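Side-chain contacts in putative Fe-S biosynthesis protein (Lactobacillus salivarius, PDB 2P2E), which is of unknown function but probably takes part in the biosynthesis of iron-sulphur clusters: residues Met89-Asn94 with Ser98-Thr103; Asp10-Leu15 with Ser70-Phe75; Val34-Lys39 with Asp57-Lys62; Leu26-Asp31 with Met83-Asn88. All coordinates share one frame; numbering follows the deposited sequence.

Contact 1 of 4, residues Met89-Asn94 with Ser98-Thr103; sequences MKISLN and SLLRLT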
loop_
_atom_site.group_PDB
_atom_site.type_symbol
_atom_site.label_atom_id
_atom_site.label_comp_id
_atom_site.label_asym_id
_atom_site.label_seq_id
_atom_site.Cartn_x
_atom_site.Cartn_y
_atom_site.Cartn_z
HETATM N N MSE A 89 4.867 -7.960 7.831
HETATM C CA MSE A 89 4.455 -8.351 6.503
HETATM C C MSE A 89 5.542 -8.217 5.475
HETATM O O MSE A 89 6.607 -7.682 5.745
HETATM C CB MSE A 89 3.265 -7.527 6.078
HETATM C CG MSE A 89 2.091 -7.689 6.985
HETATM SE SE MSE A 89 0.736 -6.415 6.512
HETATM C CE MSE A 89 1.432 -4.876 7.450
ATOM N N LYS A 90 5.249 -8.682 4.274
ATOM C CA LYS A 90 6.220 -8.637 3.208
ATOM C C LYS A 90 5.599 -8.351 1.858
ATOM O O LYS A 90 4.512 -8.827 1.542
ATOM C CB LYS A 90 6.957 -9.969 3.161
ATOM C CG LYS A 90 8.090 -10.070 2.162
ATOM C CD LYS A 90 8.783 -11.416 2.346
ATOM C CE LYS A 90 10.054 -11.535 1.531
ATOM N NZ LYS A 90 10.775 -12.832 1.784
ATOM N N ILE A 91 6.306 -7.554 1.073
ATOM C CA ILE A 91 5.895 -7.210 -0.272
ATOM C C ILE A 91 6.979 -7.762 -1.175
ATOM O O ILE A 91 8.144 -7.400 -1.052
ATOM C CB ILE A 91 5.798 -5.696 -0.450
ATOM C CG1 ILE A 91 4.681 -5.158 0.447
ATOM C CG2 ILE A 91 5.568 -5.349 -1.921
ATOM C CD1 ILE A 91 4.519 -3.664 0.403
ATOM N N SER A 92 6.602 -8.672 -2.058
ATOM C CA SER A 92 7.565 -9.263 -2.968
ATOM C C SER A 92 7.022 -9.141 -4.374
ATOM O O SER A 92 5.931 -8.603 -4.574
ATOM C CB SER A 92 7.798 -10.731 -2.626
ATOM O OG SER A 92 6.638 -11.497 -2.891
ATOM N N LEU A 93 7.787 -9.636 -5.345
ATOM C CA LEU A 93 7.371 -9.577 -6.741
ATOM C C LEU A 93 7.035 -10.966 -7.277
ATOM O O LEU A 93 7.829 -11.902 -7.161
ATOM C CB LEU A 93 8.466 -8.945 -7.594
ATOM C CG LEU A 93 8.187 -8.982 -9.094
ATOM C CD1 LEU A 93 6.915 -8.184 -9.432
ATOM C CD2 LEU A 93 9.386 -8.414 -9.821
ATOM N N ASN A 94 5.843 -11.093 -7.851
ATOM C CA ASN A 94 5.399 -12.361 -8.405
ATOM C C ASN A 94 6.305 -12.812 -9.533
ATOM O O ASN A 94 6.747 -12.008 -10.370
ATOM C CB ASN A 94 3.964 -12.250 -8.925
ATOM C CG ASN A 94 2.976 -11.950 -7.827
ATOM O OD1 ASN A 94 2.924 -12.648 -6.820
ATOM N ND2 ASN A 94 2.186 -10.908 -8.012
ATOM N N SER A 98 3.696 -9.545 -13.436
ATOM C CA SER A 98 4.498 -8.418 -12.978
ATOM C C SER A 98 3.911 -7.738 -11.754
ATOM O O SER A 98 4.299 -6.617 -11.421
ATOM C CB SER A 98 4.643 -7.388 -14.096
ATOM O OG SER A 98 3.385 -6.835 -14.451
ATOM N N LEU A 99 2.979 -8.403 -11.081
ATOM C CA LEU A 99 2.357 -7.813 -9.906
ATOM C C LEU A 99 3.103 -8.090 -8.611
ATOM O O LEU A 99 3.951 -8.987 -8.536
ATOM C CB LEU A 99 0.925 -8.313 -9.771
ATOM C CG LEU A 99 -0.093 -7.691 -10.721
ATOM C CD1 LEU A 99 -1.396 -8.468 -10.638
ATOM C CD2 LEU A 99 -0.322 -6.244 -10.346
ATOM N N LEU A 100 2.785 -7.308 -7.586
ATOM C CA LEU A 100 3.407 -7.492 -6.294
ATOM C C LEU A 100 2.575 -8.451 -5.467
ATOM O O LEU A 100 1.434 -8.758 -5.808
ATOM C CB LEU A 100 3.529 -6.164 -5.559
ATOM C CG LEU A 100 4.512 -5.158 -6.148
ATOM C CD1 LEU A 100 4.498 -3.896 -5.316
ATOM C CD2 LEU A 100 5.898 -5.744 -6.174
ATOM N N ARG A 101 3.157 -8.917 -4.371
ATOM C CA ARG A 101 2.481 -9.841 -3.482
ATOM C C ARG A 101 2.595 -9.326 -2.054
ATOM O O ARG A 101 3.628 -8.804 -1.662
ATOM C CB ARG A 101 3.133 -11.216 -3.588
ATOM C CG ARG A 101 2.442 -12.274 -2.778
ATOM C CD ARG A 101 3.361 -13.459 -2.557
ATOM N NE ARG A 101 3.871 -13.987 -3.814
ATOM C CZ ARG A 101 3.110 -14.548 -4.754
ATOM N NH1 ARG A 101 1.791 -14.659 -4.572
ATOM N NH2 ARG A 101 3.667 -14.990 -5.884
ATOM N N LEU A 102 1.530 -9.468 -1.281
ATOM C CA LEU A 102 1.540 -9.032 0.101
ATOM C C LEU A 102 1.295 -10.222 1.014
ATOM O O LEU A 102 0.204 -10.788 1.018
ATOM C CB LEU A 102 0.455 -7.986 0.343
ATOM C CG LEU A 102 0.352 -7.560 1.816
ATOM C CD1 LEU A 102 1.558 -6.735 2.178
ATOM C CD2 LEU A 102 -0.924 -6.775 2.073
ATOM N N THR A 103 2.305 -10.607 1.786
ATOM C CA THR A 103 2.152 -11.730 2.699
ATOM C C THR A 103 2.474 -11.336 4.137
ATOM O O THR A 103 3.188 -10.371 4.373
ATOM C CB THR A 103 3.057 -12.923 2.299
ATOM O OG1 THR A 103 4.426 -12.507 2.284
ATOM C CG2 THR A 103 2.659 -13.460 0.924
HETATM O O HOH W 1 5.395 -10.894 -0.232
#
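Two layers of side chains separate across the antiparallel pair formed by Lys-90 to Leu-93 and Leu-100 to Thr-103. On the buried face, Leu-102 CG stands anti to its own N (chi1 176°), which swings CD1 over the neighbouring strand to within 3.9 Å of Ile-91 CG1. The other branch of the isoleucine, CG2, meets Leu-100 CD1 at 3.8 Å, so Ile-91 is wedged obliquely between two leucines. Ala-11 of helix 9-19 packs against both Ile-91 and Leu-100.

The opposite face is polar. Arg-101 turns its CB and CD alongside Ser-92 OG, CB at 3.6 Å, and folds back at chi3 (-55°), bringing its guanidinium close to the Asn-94 side chain. The amide and guanidinium planes stand 76° apart, with Asn-94 CG lying over a rim of one guanidinium face; the very short approach of the amide oxygen is doubtful. The real charge partner is Glu-109, salt-bridged to Arg-101 NH1. A leucine in place of Arg-101 would probably leave the Glu-109 carboxylate without its mate and uncover the Asn-94 amide. Nearer Thr-103, water 1 joins Ser-92 OG (3.0 Å) to Thr-103 OG1 (3.1 Å) and donates to Arg-101 O.

Backbone bonds hold both layers in register: Ser-92 N reaches Arg-101 O at 3.0 Å, and Asn-94 N extends the ladder beyond the strands to Leu-99 O at 2.9 Å. Alternating hydrogen-bonded and non-hydrogen-bonded pairs, closed by a short connection, make this a beta hairpin, one edge of which pairs with strand 4-7 of the beta-barrel.

Contact 2 of 4, residues Asp10-Leu15 with Ser70-Phe75; sequences DAAKKL and SNIGKF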
loop_
_atom_site.group_PDB
_atom_site.type_symbol
_atom_site.label_atom_id
_atom_site.label_comp_id
_atom_site.label_asym_id
_atom_site.label_seq_id
_atom_site.Cartn_x
_atom_site.Cartn_y
_atom_site.Cartn_z
ATOM N N ASP A 10 13.575 -6.793 -5.767
ATOM C CA ASP A 10 12.797 -6.691 -6.999
ATOM C C ASP A 10 11.567 -5.812 -6.834
ATOM O O ASP A 10 11.184 -5.095 -7.750
ATOM C CB ASP A 10 12.357 -8.071 -7.465
ATOM C CG ASP A 10 13.524 -8.952 -7.828
ATOM O OD1 ASP A 10 14.377 -8.493 -8.625
ATOM O OD2 ASP A 10 13.587 -10.100 -7.324
ATOM N N ALA A 11 10.944 -5.879 -5.665
ATOM C CA ALA A 11 9.751 -5.091 -5.394
ATOM C C ALA A 11 10.077 -3.617 -5.192
ATOM O O ALA A 11 9.348 -2.742 -5.647
ATOM C CB ALA A 11 9.031 -5.641 -4.171
ATOM N N ALA A 12 11.169 -3.340 -4.498
ATOM C CA ALA A 12 11.553 -1.957 -4.264
ATOM C C ALA A 12 11.887 -1.318 -5.600
ATOM O O ALA A 12 11.498 -0.197 -5.874
ATOM C CB ALA A 12 12.752 -1.894 -3.338
ATOM N N LYS A 13 12.602 -2.052 -6.437
ATOM C CA LYS A 13 12.978 -1.543 -7.743
ATOM C C LYS A 13 11.742 -1.136 -8.530
ATOM O O LYS A 13 11.729 -0.084 -9.157
ATOM C CB LYS A 13 13.774 -2.604 -8.514
ATOM C CG LYS A 13 14.364 -2.127 -9.849
ATOM C CD LYS A 13 15.306 -0.931 -9.661
ATOM C CE LYS A 13 16.128 -0.620 -10.928
ATOM N NZ LYS A 13 15.288 -0.337 -12.148
ATOM N N LYS A 14 10.699 -1.959 -8.481
ATOM C CA LYS A 14 9.465 -1.667 -9.204
ATOM C C LYS A 14 8.716 -0.476 -8.602
ATOM O O LYS A 14 7.818 0.091 -9.233
ATOM C CB LYS A 14 8.548 -2.889 -9.200
ATOM C CG LYS A 14 7.215 -2.671 -9.901
ATOM C CD LYS A 14 6.191 -3.705 -9.446
ATOM C CE LYS A 14 4.868 -3.596 -10.206
ATOM N NZ LYS A 14 5.017 -3.995 -11.643
ATOM N N LEU A 15 9.081 -0.110 -7.377
ATOM C CA LEU A 15 8.451 1.003 -6.685
ATOM C C LEU A 15 9.342 2.223 -6.699
ATOM O O LEU A 15 8.951 3.289 -6.239
ATOM C CB LEU A 15 8.148 0.619 -5.237
ATOM C CG LEU A 15 6.925 -0.276 -5.008
ATOM C CD1 LEU A 15 6.905 -0.813 -3.580
ATOM C CD2 LEU A 15 5.669 0.526 -5.301
ATOM N N SER A 70 9.089 0.726 6.985
ATOM C CA SER A 70 9.592 -0.162 5.955
ATOM C C SER A 70 10.947 0.308 5.470
ATOM O O SER A 70 11.323 1.462 5.669
ATOM C CB SER A 70 8.637 -0.213 4.763
ATOM O OG SER A 70 9.077 0.645 3.724
ATOM N N ASN A 71 11.660 -0.598 4.812
ATOM C CA ASN A 71 12.978 -0.309 4.285
ATOM C C ASN A 71 12.987 0.617 3.062
ATOM O O ASN A 71 14.052 0.993 2.582
ATOM C CB ASN A 71 13.713 -1.617 3.972
ATOM C CG ASN A 71 12.939 -2.523 3.024
ATOM O OD1 ASN A 71 11.800 -2.891 3.291
ATOM N ND2 ASN A 71 13.566 -2.896 1.915
ATOM N N ILE A 72 11.825 0.984 2.539
ATOM C CA ILE A 72 11.831 1.905 1.405
ATOM C C ILE A 72 11.095 3.186 1.740
ATOM O O ILE A 72 10.799 3.973 0.860
ATOM C CB ILE A 72 11.190 1.315 0.134
ATOM C CG1 ILE A 72 9.682 1.199 0.303
ATOM C CG2 ILE A 72 11.803 -0.031 -0.177
ATOM C CD1 ILE A 72 8.959 0.885 -0.993
ATOM N N GLY A 73 10.815 3.394 3.021
ATOM C CA GLY A 73 10.101 4.582 3.441
ATOM C C GLY A 73 8.844 4.203 4.198
ATOM O O GLY A 73 8.662 3.046 4.577
ATOM N N LYS A 74 7.969 5.173 4.413
ATOM C CA LYS A 74 6.733 4.942 5.137
ATOM C C LYS A 74 5.557 4.541 4.273
ATOM O O LYS A 74 5.506 4.843 3.090
ATOM C CB LYS A 74 6.356 6.194 5.922
ATOM C CG LYS A 74 7.093 6.340 7.224
ATOM C CD LYS A 74 6.746 7.656 7.900
ATOM C CE LYS A 74 7.379 7.751 9.275
ATOM N NZ LYS A 74 8.861 7.596 9.208
ATOM N N PHE A 75 4.611 3.860 4.905
ATOM C CA PHE A 75 3.368 3.405 4.294
ATOM C C PHE A 75 2.269 3.876 5.223
ATOM O O PHE A 75 2.279 3.532 6.401
ATOM C CB PHE A 75 3.309 1.887 4.255
ATOM C CG PHE A 75 3.932 1.280 3.046
ATOM C CD1 PHE A 75 3.261 1.291 1.829
ATOM C CD2 PHE A 75 5.172 0.647 3.128
ATOM C CE1 PHE A 75 3.820 0.671 0.703
ATOM C CE2 PHE A 75 5.739 0.027 2.009
ATOM C CZ PHE A 75 5.065 0.036 0.802
#
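Ile-72 carries its CG1 between the backbone N and the carbonyl carbon (chi1 71°), and this turns both branches of the side chain to helix 9-19: CG2 faces Ala-12, while CG1 runs on, extended, to put CD1 beside Leu-15. Leu-15 has CG anti to its carbonyl carbon (chi1 -77°), which sends CD1 out to meet it. The two methyls, Leu-15 CD1 and Ile-72 CD1, come within 3.7 Å, and the side chains that bear them cross at about a right angle. One helical turn earlier, Ala-12 CB touches Ile-72 CG2 at 3.8 Å. A single isoleucine thus touches two helix residues three positions apart.

Ile-72 sits in a type I beta turn from Ser-70 to Gly-73, which links strands 66-70 and 75-77 of the sheet. An ST turn stiffens it: Ser-70 OG accepts from Ile-72 N at 3.0 Å with a nearly straight bond (160°), and the same hydroxyl donates to Gly-73 O at 2.6 Å. One oxygen therefore pins the loop on both flanks of the isoleucine, which probably helps to fix the turn backbone that bears it.

No hydrogen bond crosses between the segments. Towards the sheet, Leu-15 also packs on Ile-116 of strand 108-118, and Asn-71 OD1 accepts from the backbone N of Val-7, tying the turn to the end of strand 4-7.

Contact 3 of 4, residues Val34-Lys39 with Asp57-Lys62; sequences VGALSK and DMDYKK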
loop_
_atom_site.group_PDB
_atom_site.type_symbol
_atom_site.label_atom_id
_atom_site.label_comp_id
_atom_site.label_asym_id
_atom_site.label_seq_id
_atom_site.Cartn_x
_atom_site.Cartn_y
_atom_site.Cartn_z
ATOM N N VAL A 34 -14.283 3.607 2.189
ATOM C CA VAL A 34 -14.123 4.540 3.295
ATOM C C VAL A 34 -12.892 5.442 3.064
ATOM O O VAL A 34 -11.811 4.969 2.690
ATOM C CB VAL A 34 -13.975 3.790 4.642
ATOM C CG1 VAL A 34 -13.941 4.781 5.792
ATOM C CG2 VAL A 34 -15.127 2.825 4.827
ATOM N N GLY A 35 -13.071 6.743 3.277
ATOM C CA GLY A 35 -11.974 7.683 3.098
ATOM C C GLY A 35 -12.190 8.603 1.913
ATOM O O GLY A 35 -12.815 8.210 0.922
ATOM N N ALA A 36 -11.682 9.829 2.014
ATOM C CA ALA A 36 -11.824 10.799 0.928
ATOM C C ALA A 36 -11.157 10.290 -0.341
ATOM O O ALA A 36 -11.635 10.541 -1.448
ATOM C CB ALA A 36 -11.216 12.145 1.327
ATOM N N LEU A 37 -10.061 9.558 -0.179
ATOM C CA LEU A 37 -9.334 9.053 -1.335
ATOM C C LEU A 37 -10.112 8.040 -2.160
ATOM O O LEU A 37 -9.866 7.880 -3.357
ATOM C CB LEU A 37 -7.970 8.495 -0.908
ATOM C CG LEU A 37 -7.000 9.634 -0.539
ATOM C CD1 LEU A 37 -7.318 10.188 0.864
ATOM C CD2 LEU A 37 -5.574 9.119 -0.589
ATOM N N SER A 38 -11.059 7.357 -1.542
ATOM C CA SER A 38 -11.857 6.423 -2.310
ATOM C C SER A 38 -12.638 7.209 -3.386
ATOM O O SER A 38 -12.964 6.676 -4.448
ATOM C CB SER A 38 -12.834 5.699 -1.395
ATOM O OG SER A 38 -13.770 4.964 -2.156
ATOM N N LYS A 39 -12.931 8.483 -3.109
ATOM C CA LYS A 39 -13.680 9.331 -4.042
ATOM C C LYS A 39 -12.836 9.775 -5.219
ATOM O O LYS A 39 -13.332 10.425 -6.155
ATOM C CB LYS A 39 -14.232 10.570 -3.325
ATOM C CG LYS A 39 -15.351 10.267 -2.331
ATOM C CD LYS A 39 -14.875 9.379 -1.161
ATOM C CE LYS A 39 -16.078 8.797 -0.393
ATOM N NZ LYS A 39 -15.713 8.096 0.880
ATOM N N ASP A 57 0.077 16.850 -0.940
ATOM C CA ASP A 57 -0.927 17.912 -0.879
ATOM C C ASP A 57 -2.353 17.371 -0.720
ATOM O O ASP A 57 -3.226 18.052 -0.177
ATOM C CB ASP A 57 -0.850 18.811 -2.126
ATOM C CG ASP A 57 -0.847 18.020 -3.425
ATOM O OD1 ASP A 57 0.229 17.516 -3.808
ATOM O OD2 ASP A 57 -1.921 17.891 -4.058
HETATM N N MSE A 58 -2.584 16.151 -1.189
HETATM C CA MSE A 58 -3.903 15.534 -1.097
HETATM C C MSE A 58 -4.218 15.161 0.349
HETATM O O MSE A 58 -3.317 14.890 1.141
HETATM C CB MSE A 58 -3.945 14.309 -2.013
HETATM C CG MSE A 58 -3.898 14.683 -3.495
HETATM SE SE MSE A 58 -3.346 13.263 -4.720
HETATM C CE MSE A 58 -1.821 14.169 -5.566
ATOM N N ASP A 59 -5.496 15.164 0.701
ATOM C CA ASP A 59 -5.884 14.842 2.068
ATOM C C ASP A 59 -5.992 13.349 2.354
ATOM O O ASP A 59 -7.065 12.759 2.266
ATOM C CB ASP A 59 -7.201 15.527 2.411
ATOM C CG ASP A 59 -7.668 15.204 3.814
ATOM O OD1 ASP A 59 -6.835 15.271 4.755
ATOM O OD2 ASP A 59 -8.872 14.891 3.975
ATOM N N TYR A 60 -4.863 12.760 2.717
ATOM C CA TYR A 60 -4.778 11.347 3.014
ATOM C C TYR A 60 -4.521 11.187 4.493
ATOM O O TYR A 60 -4.663 10.108 5.047
ATOM C CB TYR A 60 -3.612 10.745 2.239
ATOM C CG TYR A 60 -2.272 11.291 2.674
ATOM C CD1 TYR A 60 -1.570 10.709 3.722
ATOM C CD2 TYR A 60 -1.725 12.417 2.062
ATOM C CE1 TYR A 60 -0.348 11.229 4.156
ATOM C CE2 TYR A 60 -0.505 12.953 2.490
ATOM C CZ TYR A 60 0.182 12.353 3.541
ATOM O OH TYR A 60 1.390 12.872 3.985
ATOM N N LYS A 61 -4.113 12.268 5.133
ATOM C CA LYS A 61 -3.808 12.225 6.555
ATOM C C LYS A 61 -4.966 11.807 7.459
ATOM O O LYS A 61 -4.869 10.823 8.187
ATOM C CB LYS A 61 -3.286 13.590 7.012
ATOM C CG LYS A 61 -1.976 14.005 6.378
ATOM C CD LYS A 61 -0.836 13.044 6.751
ATOM C CE LYS A 61 -0.575 12.992 8.267
ATOM N NZ LYS A 61 0.525 12.028 8.653
ATOM N N LYS A 62 -6.055 12.562 7.421
ATOM C CA LYS A 62 -7.199 12.272 8.269
ATOM C C LYS A 62 -7.601 10.801 8.258
ATOM O O LYS A 62 -7.865 10.217 9.315
ATOM C CB LYS A 62 -8.384 13.142 7.861
ATOM C CG LYS A 62 -9.638 12.936 8.706
ATOM C CD LYS A 62 -10.638 14.086 8.504
ATOM C CE LYS A 62 -12.016 13.793 9.110
ATOM N NZ LYS A 62 -12.753 12.731 8.347
#
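Leu-37 and Tyr-60 make the dense part of this contact, lying side by side and pointing the same way. Leu-37 CD2 rests on Tyr-60 CB at 3.8 Å, while its other methyl, CD1, presses on the tyrosine backbone at CA (3.5 Å). The still shorter distance modelled from Leu-37 CD1 to Asp-59 O is doubtful. Tyr-60 holds CG between its N and its carbonyl carbon (chi1 65°), so the ring swings off beyond the leucine and offers CB, not its aromatic face, to Leu-37. Both side chains reach inward to Val-54 and Leu-27, so that two loops that leave the antiparallel strands 24-30 and 49-55 of the beta-barrel from opposite ends meet over these residues.

The solvent side is looser. Ala-36 CB approaches Asp-59 O no nearer than 4.3 Å, and both residues are exposed, with Asp-59 at the centre of an inverse gamma turn. Here the 3-10 segment 37-39 is held by its own chain: Gly-35 O accepts from Ser-38 N and from Lys-39 NZ (2.9 Å), which arrive from opposite faces of the carbonyl plane. Ala-36 N, in turn, is hydrogen-bonded to Asp-63 OD2.

No hydrogen bond or salt bridge joins the two segments directly. The direct contact between them rests on leucine methyls against the tyrosine stem, whereas the polar bonds at Gly-35 O and Ala-36 N help to shape the 34-39 loop.

Contact 4 of 4, residues Leu26-Asp31 with Met83-Asn88; sequences LLLDFD and MYMDDN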
loop_
_atom_site.group_PDB
_atom_site.type_symbol
_atom_site.label_atom_id
_atom_site.label_comp_id
_atom_site.label_asym_id
_atom_site.label_seq_id
_atom_site.Cartn_x
_atom_site.Cartn_y
_atom_site.Cartn_z
ATOM N N LEU A 26 3.189 6.904 0.071
ATOM C CA LEU A 26 2.621 5.592 -0.208
ATOM C C LEU A 26 1.540 5.201 0.779
ATOM O O LEU A 26 1.662 5.436 1.983
ATOM C CB LEU A 26 3.713 4.529 -0.186
ATOM C CG LEU A 26 4.702 4.591 -1.342
ATOM C CD1 LEU A 26 5.753 3.537 -1.177
ATOM C CD2 LEU A 26 3.962 4.386 -2.637
ATOM N N LEU A 27 0.487 4.588 0.258
ATOM C CA LEU A 27 -0.604 4.152 1.095
ATOM C C LEU A 27 -0.941 2.690 0.870
ATOM O O LEU A 27 -0.997 2.218 -0.267
ATOM C CB LEU A 27 -1.852 4.977 0.816
ATOM C CG LEU A 27 -1.740 6.495 0.817
ATOM C CD1 LEU A 27 -3.111 7.054 0.482
ATOM C CD2 LEU A 27 -1.258 7.009 2.161
ATOM N N LEU A 28 -1.145 1.967 1.962
ATOM C CA LEU A 28 -1.562 0.583 1.876
ATOM C C LEU A 28 -3.049 0.743 2.143
ATOM O O LEU A 28 -3.488 0.813 3.288
ATOM C CB LEU A 28 -0.912 -0.255 2.964
ATOM C CG LEU A 28 -1.353 -1.715 2.973
ATOM C CD1 LEU A 28 -1.175 -2.357 1.598
ATOM C CD2 LEU A 28 -0.534 -2.446 4.002
ATOM N N ASP A 29 -3.814 0.833 1.068
ATOM C CA ASP A 29 -5.241 1.046 1.165
ATOM C C ASP A 29 -6.093 -0.204 1.257
ATOM O O ASP A 29 -5.799 -1.225 0.646
ATOM C CB ASP A 29 -5.695 1.894 -0.032
ATOM C CG ASP A 29 -7.196 2.092 -0.083
ATOM O OD1 ASP A 29 -7.768 2.544 0.932
ATOM O OD2 ASP A 29 -7.801 1.809 -1.140
ATOM N N PHE A 30 -7.146 -0.113 2.059
ATOM C CA PHE A 30 -8.101 -1.196 2.184
ATOM C C PHE A 30 -9.278 -0.633 1.390
ATOM O O PHE A 30 -9.966 0.288 1.828
ATOM C CB PHE A 30 -8.489 -1.439 3.639
ATOM C CG PHE A 30 -9.214 -2.725 3.844
ATOM C CD1 PHE A 30 -8.608 -3.932 3.498
ATOM C CD2 PHE A 30 -10.513 -2.742 4.329
ATOM C CE1 PHE A 30 -9.287 -5.138 3.621
ATOM C CE2 PHE A 30 -11.204 -3.941 4.459
ATOM C CZ PHE A 30 -10.586 -5.143 4.102
ATOM N N ASP A 31 -9.466 -1.179 0.198
ATOM C CA ASP A 31 -10.493 -0.740 -0.729
ATOM C C ASP A 31 -11.897 -1.064 -0.270
ATOM O O ASP A 31 -12.450 -2.077 -0.667
ATOM C CB ASP A 31 -10.242 -1.387 -2.084
ATOM C CG ASP A 31 -10.941 -0.670 -3.190
ATOM O OD1 ASP A 31 -11.724 0.248 -2.876
ATOM O OD2 ASP A 31 -10.710 -1.017 -4.367
HETATM N N MSE A 83 -6.770 -4.379 11.514
HETATM C CA MSE A 83 -7.314 -5.673 11.905
HETATM C C MSE A 83 -7.179 -6.709 10.799
HETATM O O MSE A 83 -7.288 -7.915 11.045
HETATM C CB MSE A 83 -8.788 -5.535 12.309
HETATM C CG MSE A 83 -9.748 -5.236 11.167
HETATM SE SE MSE A 83 -11.614 -5.115 11.784
HETATM C CE MSE A 83 -11.771 -6.897 12.579
ATOM N N TYR A 84 -6.932 -6.239 9.581
ATOM C CA TYR A 84 -6.792 -7.142 8.452
ATOM C C TYR A 84 -5.337 -7.391 8.099
ATOM O O TYR A 84 -5.030 -8.118 7.156
ATOM C CB TYR A 84 -7.523 -6.582 7.240
ATOM C CG TYR A 84 -9.002 -6.518 7.444
ATOM C CD1 TYR A 84 -9.720 -7.655 7.791
ATOM C CD2 TYR A 84 -9.689 -5.320 7.307
ATOM C CE1 TYR A 84 -11.092 -7.600 8.001
ATOM C CE2 TYR A 84 -11.065 -5.256 7.514
ATOM C CZ TYR A 84 -11.760 -6.396 7.862
ATOM O OH TYR A 84 -13.114 -6.329 8.106
HETATM N N MSE A 85 -4.439 -6.802 8.874
HETATM C CA MSE A 85 -3.028 -6.959 8.598
HETATM C C MSE A 85 -2.312 -7.880 9.568
HETATM O O MSE A 85 -2.915 -8.483 10.446
HETATM C CB MSE A 85 -2.362 -5.582 8.582
HETATM C CG MSE A 85 -2.970 -4.625 7.571
HETATM SE SE MSE A 85 -2.312 -2.803 7.793
HETATM C CE MSE A 85 -3.421 -1.909 6.456
ATOM N N ASP A 86 -1.003 -7.960 9.383
ATOM C CA ASP A 86 -0.110 -8.784 10.189
ATOM C C ASP A 86 0.954 -7.835 10.749
ATOM O O ASP A 86 1.236 -6.791 10.152
ATOM C CB ASP A 86 0.554 -9.805 9.280
ATOM C CG ASP A 86 0.747 -11.123 9.937
ATOM O OD1 ASP A 86 1.498 -11.160 10.936
ATOM O OD2 ASP A 86 0.151 -12.114 9.449
ATOM N N ASP A 87 1.554 -8.188 11.878
ATOM C CA ASP A 87 2.576 -7.328 12.473
ATOM C C ASP A 87 3.842 -7.244 11.631
ATOM O O ASP A 87 4.497 -6.206 11.565
ATOM C CB ASP A 87 2.919 -7.819 13.877
ATOM C CG ASP A 87 1.774 -7.625 14.846
ATOM O OD1 ASP A 87 1.389 -6.457 15.096
ATOM O OD2 ASP A 87 1.250 -8.635 15.357
ATOM N N ASN A 88 4.182 -8.343 10.981
ATOM C CA ASN A 88 5.362 -8.366 10.152
ATOM C C ASN A 88 4.952 -8.866 8.791
ATOM O O ASN A 88 4.715 -10.057 8.610
ATOM C CB ASN A 88 6.397 -9.300 10.753
ATOM C CG ASN A 88 7.792 -9.010 10.251
ATOM O OD1 ASN A 88 8.279 -7.882 10.359
ATOM N ND2 ASN A 88 8.447 -10.023 9.701
#
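Phe-30, whose ring meets Tyr-84, has its backbone O hydrogen-bonded to Lys-78 NZ; the preceding Asp-29 is salt-bridged through OD2 to Arg-50 NE, while its OD1 is hydrogen-bonded to Tyr-64 OH and makes a long, weak ion pair with the same lysine. These polar grips probably help to hold the end of strand 24-30, one strand of the beta-barrel, against which the loop before strand 88-93 folds. Between the two segments themselves every contact is apolar.

Phe-30 and Tyr-84 form an offset pair with planes only 20° apart. The centroids are separated by 4.5 Å, but the rings are slid so far that they barely overlap, and the side chains cross at about a right angle. Tyr-84 CD2 sits 3.3 Å above the Phe-30 plane, towards its rim, and Phe-30 CE2 is also 3.3 Å from Tyr-84 CE2. Phe-30 has CG anti to the backbone N (chi1 -167°), which brings one ring face to Tyr-84 CD2. Phe-49 packs edge-to-face on Phe-30, so the ring has a second aromatic neighbour. With an alanine at Phe-30, the Tyr-84 ring would probably lose its partner and be set freer to turn, and a gap would open beside Phe-49.

Deeper in, Leu-28 and Met-85, a selenomethionine, reach toward each other tip to tip. Met-85 runs extended beyond CG (chi3 -175°), carrying its methyl to the leucine: CE lies 3.8 Å from Leu-28 CD2. On the side of the Tyr-84 ring turned from Phe-30, Met-83 CG lies 3.7 Å above the ring centre.

How the contacts relate
Contacts 1 and 2 share a boundary. Lys-14 NZ probably hydrogen-bonds Ser-98 O at 2.7 Å and Ala-11 packs on Leu-100, tying helix 9-19 to the hairpin, while Ile-91 CD1 touches Phe-75 CZ directly at 3.8 Å. Phe-75 CD1 also touches Leu-26 CB at 3.8 Å, which joins contact 2 to contact 4. From there Leu-27 CD1 meets Leu-37 CD2 at 3.4 Å, handing the packing on to contact 3. Contacts 1 and 3 mark opposite sides of the chain's centre, their own centres about 24 Å apart. Contact 4 leads directly into contact 1 along the sequence. No metal or cluster is bound among the atoms described.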